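Local coordinates for cell division GTPase FtsZ, diverged (Clostridium botulinum C, PDB 3V3T), which belongs to the tubulin/FtsZ family as a diverged member, joining a Rossmann-like GTPase-type domain to a TubZ-like C-terminal domain, at residues 98-104 and 141-146; 186-190 and 203-207; 244-250 and 266-272. The protein carries 1 engineered substitution. One frame throughout, in Å; residues are numbered along the deposited sequence.

Contact 1: residues 98-104 and 141-146; sequences MAGGAGS and NAIACW. Engineered in segment 98-104: A102 (natural residue Thr).
N141 and S104 are joined by a bond from the S104 hydroxyl to N141 O, where helix 136-152 meets the glycine-rich loop 98-100 and the start of helix 101-117, the counterpart of the tubulin/FtsZ signature loop. A102, in the first turn of helix 101-117, is an engineered replacement of the natural threonine. The N141 side chain points toward 98-104, and ND2 donates to A99 O at 3.1 Å in a nearly straight bond (172°). A99 O lies in the plane of the amide, yet ND2 stands above the plane of the A99 carbonyl. Because ND2 also bonds K62 O, the orientation of the amide is well defined. In the bond from S104, OG is swung opposite its own backbone nitrogen (chi1 166°) and donates to N141 O at 2.8 Å. The helical donor C145 N approaches that oxygen from the other face of its plane, so the carbonyl keeps its helix bond while accepting the hydroxyl.

On the apolar side, M98 stretches along helix 136-152 and also touches L163 of strand 160-165. Its CB packs on A142 CB at 3.9 Å and its CG on C145 SG at 4.0 Å. A bend at chi3 (66°) then turns the methyl toward W146, where M98 CE lies near the plane of the indole, at its edge, 3.7 Å from W146 CB.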
loop_
_atom_site.group_PDB
_atom_site.type_symbol
_atom_site.label_atom_id
_atom_site.label_comp_id
_atom_site.label_asym_id
_atom_site.label_seq_id
_atom_site.Cartn_x
_atom_site.Cartn_y
_atom_site.Cartn_z
ATOM N N MET A 98 0.404 -7.487 -7.865
ATOM C CA MET A 98 1.170 -7.127 -9.045
ATOM C C MET A 98 1.383 -8.283 -9.995
ATOM O O MET A 98 1.688 -8.071 -11.170
ATOM C CB MET A 98 2.486 -6.480 -8.633
ATOM C CG MET A 98 2.244 -5.214 -7.830
ATOM S SD MET A 98 3.712 -4.473 -7.094
ATOM C CE MET A 98 4.650 -3.962 -8.529
ATOM N N ALA A 99 1.213 -9.503 -9.494
ATOM C CA ALA A 99 1.321 -10.677 -10.347
ATOM C C ALA A 99 0.014 -10.962 -11.098
ATOM O O ALA A 99 -0.013 -11.796 -12.009
ATOM C CB ALA A 99 1.742 -11.881 -9.539
ATOM N N GLY A 100 -1.064 -10.270 -10.726
ATOM C CA GLY A 100 -2.373 -10.539 -11.318
ATOM C C GLY A 100 -2.593 -9.860 -12.663
ATOM O O GLY A 100 -2.147 -8.726 -12.873
ATOM N N GLY A 101 -3.278 -10.553 -13.572
ATOM C CA GLY A 101 -3.601 -10.027 -14.892
ATOM C C GLY A 101 -4.212 -8.629 -14.881
ATOM O O GLY A 101 -3.633 -7.683 -15.419
ATOM N N ALA A 102 -5.380 -8.478 -14.265
ATOM C CA ALA A 102 -6.035 -7.173 -14.224
ATOM C C ALA A 102 -5.246 -6.191 -13.377
ATOM O O ALA A 102 -5.017 -5.044 -13.774
ATOM C CB ALA A 102 -7.444 -7.300 -13.696
ATOM N N GLY A 103 -4.828 -6.654 -12.206
ATOM C CA GLY A 103 -4.103 -5.825 -11.266
ATOM C C GLY A 103 -2.838 -5.255 -11.869
ATOM O O GLY A 103 -2.566 -4.061 -11.758
ATOM N N SER A 104 -2.050 -6.111 -12.502
ATOM C CA SER A 104 -0.826 -5.654 -13.137
ATOM C C SER A 104 -1.085 -4.789 -14.387
ATOM O O SER A 104 -0.375 -3.823 -14.635
ATOM C CB SER A 104 0.035 -6.854 -13.516
ATOM O OG SER A 104 1.068 -6.474 -14.405
ATOM N N ASN A 141 4.672 -10.113 -14.860
ATOM C CA ASN A 141 3.596 -9.146 -14.620
ATOM C C ASN A 141 3.961 -8.128 -13.555
ATOM O O ASN A 141 3.695 -6.940 -13.715
ATOM C CB ASN A 141 2.291 -9.824 -14.201
ATOM C CG ASN A 141 1.596 -10.508 -15.350
ATOM O OD1 ASN A 141 1.973 -10.335 -16.510
ATOM N ND2 ASN A 141 0.569 -11.299 -15.035
ATOM N N ALA A 142 4.541 -8.614 -12.461
ATOM C CA ALA A 142 4.888 -7.758 -11.330
ATOM C C ALA A 142 5.932 -6.717 -11.735
ATOM O O ALA A 142 5.819 -5.539 -11.398
ATOM C CB ALA A 142 5.383 -8.607 -10.149
ATOM N N ILE A 143 6.945 -7.167 -12.469
ATOM C CA ILE A 143 7.971 -6.290 -13.010
ATOM C C ILE A 143 7.350 -5.246 -13.945
ATOM O O ILE A 143 7.618 -4.058 -13.818
ATOM C CB ILE A 143 9.012 -7.103 -13.791
ATOM C CG1 ILE A 143 9.942 -7.830 -12.830
ATOM C CG2 ILE A 143 9.832 -6.199 -14.668
ATOM C CD1 ILE A 143 10.892 -6.885 -12.130
ATOM N N ALA A 144 6.513 -5.694 -14.877
ATOM C CA ALA A 144 5.874 -4.784 -15.830
ATOM C C ALA A 144 4.970 -3.811 -15.103
ATOM O O ALA A 144 4.876 -2.629 -15.455
ATOM C CB ALA A 144 5.090 -5.567 -16.885
ATOM N N CYS A 145 4.309 -4.299 -14.065
ATOM C CA CYS A 145 3.439 -3.431 -13.288
ATOM C C CYS A 145 4.253 -2.346 -12.603
ATOM O O CYS A 145 3.910 -1.167 -12.622
ATOM C CB CYS A 145 2.675 -4.243 -12.251
ATOM S SG CYS A 145 1.609 -3.246 -11.223
ATOM N N TRP A 146 5.344 -2.753 -11.986
ATOM C CA TRP A 146 6.203 -1.800 -11.322
ATOM C C TRP A 146 6.757 -0.771 -12.321
ATOM O O TRP A 146 6.696 0.444 -12.103
ATOM C CB TRP A 146 7.346 -2.554 -10.658
ATOM C CG TRP A 146 8.366 -1.670 -10.068
ATOM C CD1 TRP A 146 9.570 -1.343 -10.606
ATOM C CD2 TRP A 146 8.290 -1.003 -8.807
ATOM N NE1 TRP A 146 10.252 -0.512 -9.756
ATOM C CE2 TRP A 146 9.488 -0.292 -8.640
ATOM C CE3 TRP A 146 7.324 -0.947 -7.795
ATOM C CZ2 TRP A 146 9.755 0.473 -7.505
ATOM C CZ3 TRP A 146 7.581 -0.176 -6.669
ATOM C CH2 TRP A 146 8.790 0.516 -6.531
#

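Contact 2: residues 186-190 and 203-207; sequences FMNMS and ISKLL
I203 pushes its long branch into the hollow where the chain turns out of helix 172-187, and this knob gives the contact its shape. Its CD1 fits against the turn, 3.3 Å from S190 OG and 4.1 Å from M189 CB, with F186 O also lining the hollow. The shorter branch, CG2, meets M187 CE at 3.5 Å. M187 can fill this position because its chain folds at both chi2 (-65°) and chi3 (84°), which curls the methyl over the centre of its neighbour's ring, F186. The methyl therefore lies on the ring and, from another side, meets I203. M187 and L207 point at one another tip to tip, SD to CD1 at 3.8 Å. Farther along, the F186 ring slants across helix 200-208: CZ rests on L206 CB at 4.0 Å, while CE2 meets L207 CD2 at the same distance of 4.0 Å. This is apolar packing of one helix on the end of another, between the helices that follow the GTPase-type domain. Beneath them lies the sheet of the tubulin/FtsZ-type fold: M187 and L207 both reach I7 of strand 7-11, F186 and M189 touch V283 of strand 281-287, and L206 extends to F247 of strand 247-252.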
loop_
_atom_site.group_PDB
_atom_site.type_symbol
_atom_site.label_atom_id
_atom_site.label_comp_id
_atom_site.label_asym_id
_atom_site.label_seq_id
_atom_site.Cartn_x
_atom_site.Cartn_y
_atom_site.Cartn_z
ATOM N N PHE A 186 -2.453 2.819 11.961
ATOM C CA PHE A 186 -1.869 4.074 11.508
ATOM C C PHE A 186 -2.912 5.208 11.523
ATOM O O PHE A 186 -2.705 6.246 12.149
ATOM C CB PHE A 186 -1.224 3.844 10.132
ATOM C CG PHE A 186 -0.997 5.084 9.336
ATOM C CD1 PHE A 186 -0.562 6.243 9.936
ATOM C CD2 PHE A 186 -1.198 5.073 7.962
ATOM C CE1 PHE A 186 -0.349 7.375 9.182
ATOM C CE2 PHE A 186 -0.977 6.198 7.208
ATOM C CZ PHE A 186 -0.553 7.352 7.817
ATOM N N MET A 187 -4.055 4.986 10.885
ATOM C CA MET A 187 -5.141 5.963 10.915
ATOM C C MET A 187 -5.696 6.254 12.316
ATOM O O MET A 187 -6.323 7.286 12.528
ATOM C CB MET A 187 -6.279 5.504 10.004
ATOM C CG MET A 187 -5.881 5.365 8.548
ATOM S SD MET A 187 -5.430 6.963 7.829
ATOM C CE MET A 187 -3.724 7.128 8.314
ATOM N N ASN A 188 -5.492 5.352 13.272
ATOM C CA ASN A 188 -6.016 5.588 14.626
ATOM C C ASN A 188 -5.078 6.333 15.586
ATOM O O ASN A 188 -5.382 6.441 16.773
ATOM C CB ASN A 188 -6.437 4.274 15.292
ATOM C CG ASN A 188 -7.706 3.700 14.708
ATOM O OD1 ASN A 188 -8.544 4.420 14.155
ATOM N ND2 ASN A 188 -7.867 2.391 14.846
ATOM N N MET A 189 -3.944 6.828 15.094
ATOM C CA MET A 189 -2.970 7.492 15.956
ATOM C C MET A 189 -3.498 8.805 16.514
ATOM O O MET A 189 -2.895 9.390 17.417
ATOM C CB MET A 189 -1.654 7.737 15.218
ATOM C CG MET A 189 -0.865 6.483 14.928
ATOM S SD MET A 189 0.500 6.812 13.809
ATOM C CE MET A 189 1.722 7.464 14.939
ATOM N N SER A 190 -4.624 9.270 15.979
ATOM C CA SER A 190 -5.227 10.510 16.469
ATOM C C SER A 190 -6.206 10.296 17.622
ATOM O O SER A 190 -6.646 11.268 18.238
ATOM C CB SER A 190 -5.906 11.286 15.334
ATOM O OG SER A 190 -6.667 10.420 14.508
ATOM N N ILE A 203 -1.487 13.192 10.548
ATOM C CA ILE A 203 -1.840 11.931 9.912
ATOM C C ILE A 203 -2.093 12.193 8.441
ATOM O O ILE A 203 -1.616 11.456 7.574
ATOM C CB ILE A 203 -3.073 11.311 10.571
ATOM C CG1 ILE A 203 -2.665 10.562 11.842
ATOM C CG2 ILE A 203 -3.761 10.360 9.633
ATOM C CD1 ILE A 203 -3.825 10.248 12.758
ATOM N N SER A 204 -2.824 13.264 8.161
ATOM C CA SER A 204 -3.028 13.708 6.782
ATOM C C SER A 204 -1.684 13.917 6.063
ATOM O O SER A 204 -1.469 13.394 4.967
ATOM C CB SER A 204 -3.868 14.991 6.751
ATOM O OG SER A 204 -3.918 15.537 5.445
ATOM N N LYS A 205 -0.780 14.671 6.683
ATOM C CA LYS A 205 0.542 14.907 6.092
ATOM C C LYS A 205 1.327 13.622 5.822
ATOM O O LYS A 205 2.033 13.517 4.821
ATOM C CB LYS A 205 1.364 15.875 6.955
ATOM C CG LYS A 205 1.088 17.337 6.622
ATOM C CD LYS A 205 1.435 18.272 7.755
ATOM C CE LYS A 205 1.045 19.708 7.390
ATOM N NZ LYS A 205 1.266 20.675 8.515
ATOM N N LEU A 206 1.222 12.647 6.719
ATOM C CA LEU A 206 1.886 11.370 6.496
ATOM C C LEU A 206 1.247 10.631 5.305
ATOM O O LEU A 206 1.939 9.989 4.528
ATOM C CB LEU A 206 1.843 10.503 7.756
ATOM C CG LEU A 206 2.711 10.950 8.935
ATOM C CD1 LEU A 206 2.183 10.394 10.253
ATOM C CD2 LEU A 206 4.192 10.595 8.742
ATOM N N LEU A 207 -0.075 10.732 5.185
ATOM C CA LEU A 207 -0.829 10.114 4.109
ATOM C C LEU A 207 -0.525 10.722 2.745
ATOM O O LEU A 207 -0.568 10.035 1.725
ATOM C CB LEU A 207 -2.320 10.298 4.362
ATOM C CG LEU A 207 -3.095 9.181 5.047
ATOM C CD1 LEU A 207 -4.544 9.641 5.269
ATOM C CD2 LEU A 207 -3.023 7.881 4.233
#

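Contact 3: residues 244-250 and 266-272; sequences TCEFMGI and GYPRRTF
F247 and R270 stand side by side on neighbouring parallel strands, 247-250 and 270-272, the two strands of a beta-alpha-beta unit connected through helix 258-265. Backbone pairing comes first. M248 N donates to R270 O and M248 O accepts from F272 N, both at 2.9 Å, and I250 N continues the pattern to F272 O. At the entrance E246 O is gripped twice, by R269 N at 2.9 Å and R270 N at 3.2 Å, while C245 N reaches Y267 O before the regular strands begin.

One charge pair crosses: E246 OE2 and R269 NH1 form a weak, long salt bridge of 3.5 Å.

Aromatic contacts gather around F247. The edge of F272 points at its face in an offset edge-to-face pair, centroids 5.7 Å apart and planes at 69°. R269 lays one guanidinium face over F247 CE1, whereas R270 meets F247 CZ with its guanidinium edge, NH2 lying 3.3 Å from that carbon.

Apolar packing occupies the other face, where M248 CB touches P268 CB at 3.7 Å and I250 meets T271. M248 starts out extended, CG opposite its backbone N (chi1 180°), and a bend at chi3 (-71°) brings CE to G266 O.

E246 and F247 both face T285 of strand 281-287, a classic beta bulge in segment 244-250. Helix 258-265 packs on the M248 and T271 face, and helix 200-208 lies against F247 and F272.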
loop_
_atom_site.group_PDB
_atom_site.type_symbol
_atom_site.label_atom_id
_atom_site.label_comp_id
_atom_site.label_asym_id
_atom_site.label_seq_id
_atom_site.Cartn_x
_atom_site.Cartn_y
_atom_site.Cartn_z
ATOM N N THR A 244 17.088 7.133 5.056
ATOM C CA THR A 244 16.392 8.392 5.279
ATOM C C THR A 244 14.937 8.254 4.913
ATOM O O THR A 244 14.585 7.499 4.003
ATOM C CB THR A 244 16.985 9.535 4.437
ATOM O OG1 THR A 244 16.771 9.257 3.050
ATOM C CG2 THR A 244 18.469 9.683 4.700
ATOM N N CYS A 245 14.086 8.976 5.629
ATOM C CA CYS A 245 12.717 9.161 5.188
ATOM C C CYS A 245 12.377 10.635 5.289
ATOM O O CYS A 245 13.208 11.449 5.676
ATOM C CB CYS A 245 11.736 8.309 5.997
ATOM S SG CYS A 245 11.746 8.637 7.743
ATOM N N GLU A 246 11.149 10.980 4.943
ATOM C CA GLU A 246 10.757 12.379 4.907
ATOM C C GLU A 246 10.038 12.763 6.206
ATOM O O GLU A 246 10.574 13.510 7.017
ATOM C CB GLU A 246 9.890 12.631 3.664
ATOM C CG GLU A 246 10.307 13.836 2.829
ATOM C CD GLU A 246 11.772 13.816 2.418
ATOM O OE1 GLU A 246 12.325 12.726 2.180
ATOM O OE2 GLU A 246 12.371 14.901 2.331
ATOM N N PHE A 247 8.825 12.259 6.403
ATOM C CA PHE A 247 8.112 12.478 7.657
ATOM C C PHE A 247 7.976 11.147 8.388
ATOM O O PHE A 247 7.690 10.123 7.771
ATOM C CB PHE A 247 6.711 13.032 7.422
ATOM C CG PHE A 247 6.681 14.379 6.770
ATOM C CD1 PHE A 247 7.803 15.183 6.742
ATOM C CD2 PHE A 247 5.511 14.848 6.194
ATOM C CE1 PHE A 247 7.766 16.433 6.150
ATOM C CE2 PHE A 247 5.467 16.094 5.602
ATOM C CZ PHE A 247 6.595 16.889 5.581
ATOM N N MET A 248 8.191 11.173 9.701
ATOM C CA MET A 248 8.013 9.995 10.526
ATOM C C MET A 248 6.951 10.239 11.587
ATOM O O MET A 248 6.912 11.299 12.200
ATOM C CB MET A 248 9.336 9.611 11.178
ATOM C CG MET A 248 9.257 8.397 12.058
ATOM S SD MET A 248 10.881 7.970 12.747
ATOM C CE MET A 248 11.713 7.367 11.297
ATOM N N GLY A 249 6.059 9.270 11.766
ATOM C CA GLY A 249 5.058 9.349 12.812
ATOM C C GLY A 249 5.321 8.306 13.878
ATOM O O GLY A 249 5.570 7.139 13.567
ATOM N N ILE A 250 5.278 8.725 15.138
ATOM C CA ILE A 250 5.585 7.832 16.245
ATOM C C ILE A 250 4.497 7.913 17.305
ATOM O O ILE A 250 4.280 8.966 17.892
ATOM C CB ILE A 250 6.939 8.201 16.889
ATOM C CG1 ILE A 250 8.077 8.017 15.883
ATOM C CG2 ILE A 250 7.205 7.365 18.141
ATOM C CD1 ILE A 250 9.383 8.607 16.349
ATOM N N GLY A 266 15.338 4.903 10.072
ATOM C CA GLY A 266 15.647 5.903 9.068
ATOM C C GLY A 266 15.573 7.285 9.687
ATOM O O GLY A 266 14.835 7.506 10.647
ATOM N N TYR A 267 16.358 8.214 9.158
ATOM C CA TYR A 267 16.396 9.567 9.697
ATOM C C TYR A 267 15.434 10.476 8.923
ATOM O O TYR A 267 15.597 10.689 7.725
ATOM C CB TYR A 267 17.836 10.084 9.681
ATOM C CG TYR A 267 18.684 9.378 10.716
ATOM C CD1 TYR A 267 18.765 9.858 12.021
ATOM C CD2 TYR A 267 19.371 8.215 10.407
ATOM C CE1 TYR A 267 19.515 9.202 12.981
ATOM C CE2 TYR A 267 20.126 7.554 11.360
ATOM C CZ TYR A 267 20.195 8.051 12.644
ATOM O OH TYR A 267 20.942 7.393 13.595
ATOM N N PRO A 268 14.402 10.987 9.602
ATOM C CA PRO A 268 13.401 11.827 8.928
ATOM C C PRO A 268 13.827 13.290 8.961
ATOM O O PRO A 268 14.705 13.634 9.742
ATOM C CB PRO A 268 12.166 11.634 9.798
ATOM C CG PRO A 268 12.756 11.489 11.195
ATOM C CD PRO A 268 14.089 10.785 11.025
ATOM N N ARG A 269 13.235 14.131 8.119
ATOM C CA ARG A 269 13.509 15.559 8.219
ATOM C C ARG A 269 12.462 16.201 9.120
ATOM O O ARG A 269 12.602 17.337 9.546
ATOM C CB ARG A 269 13.572 16.231 6.843
ATOM C CG ARG A 269 12.287 16.195 6.079
ATOM C CD ARG A 269 12.433 16.946 4.777
ATOM N NE ARG A 269 11.558 18.108 4.738
ATOM C CZ ARG A 269 10.365 18.134 4.152
ATOM N NH1 ARG A 269 9.901 17.055 3.530
ATOM N NH2 ARG A 269 9.641 19.246 4.181
ATOM N N ARG A 270 11.422 15.440 9.430
ATOM C CA ARG A 270 10.390 15.909 10.338
ATOM C C ARG A 270 9.669 14.770 11.041
ATOM O O ARG A 270 9.296 13.767 10.418
ATOM C CB ARG A 270 9.359 16.735 9.582
ATOM C CG ARG A 270 8.237 17.188 10.468
ATOM C CD ARG A 270 7.858 18.585 10.126
ATOM N NE ARG A 270 7.474 18.707 8.724
ATOM C CZ ARG A 270 7.350 19.874 8.102
ATOM N NH1 ARG A 270 7.589 20.999 8.769
ATOM N NH2 ARG A 270 6.994 19.927 6.825
ATOM N N THR A 271 9.437 14.950 12.334
ATOM C CA THR A 271 8.785 13.925 13.143
ATOM C C THR A 271 7.545 14.482 13.841
ATOM O O THR A 271 7.556 15.610 14.322
ATOM C CB THR A 271 9.748 13.390 14.224
ATOM O OG1 THR A 271 10.911 12.841 13.594
ATOM C CG2 THR A 271 9.073 12.316 15.042
ATOM N N PHE A 272 6.479 13.687 13.872
ATOM C CA PHE A 272 5.322 13.965 14.711
ATOM C C PHE A 272 5.270 12.845 15.740
ATOM O O PHE A 272 5.189 11.670 15.373
ATOM C CB PHE A 272 4.015 13.955 13.900
ATOM C CG PHE A 272 4.116 14.611 12.549
ATOM C CD1 PHE A 272 4.359 15.960 12.435
ATOM C CD2 PHE A 272 3.954 13.874 11.397
ATOM C CE1 PHE A 272 4.451 16.556 11.196
ATOM C CE2 PHE A 272 4.043 14.464 10.156
ATOM C CZ PHE A 272 4.292 15.811 10.057
#

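In the fold
The three contacts follow one another along the chain without overlap. Contact 1 belongs to the GTPase-type domain of the family, joining the loop before helix 101-117 and that helix's start to helix 136-152; it lies across the chain's centre from the other two, its centre about 28 Å from that of contact 2 and about 30 Å from that of contact 3. Contacts 2 and 3 are neighbours, with centres about 13 Å apart, and they touch: L206 CD2 reaches F247 O at 3.7 Å, and M189 CE packs on the G249-I250 backbone. The helix pair of contact 2 thus packs against strand 247-252 of contact 3. One mixed sheet, with 270-275 as an outermost strand, spans the chain and links the Rossmann-like and C-terminal regions.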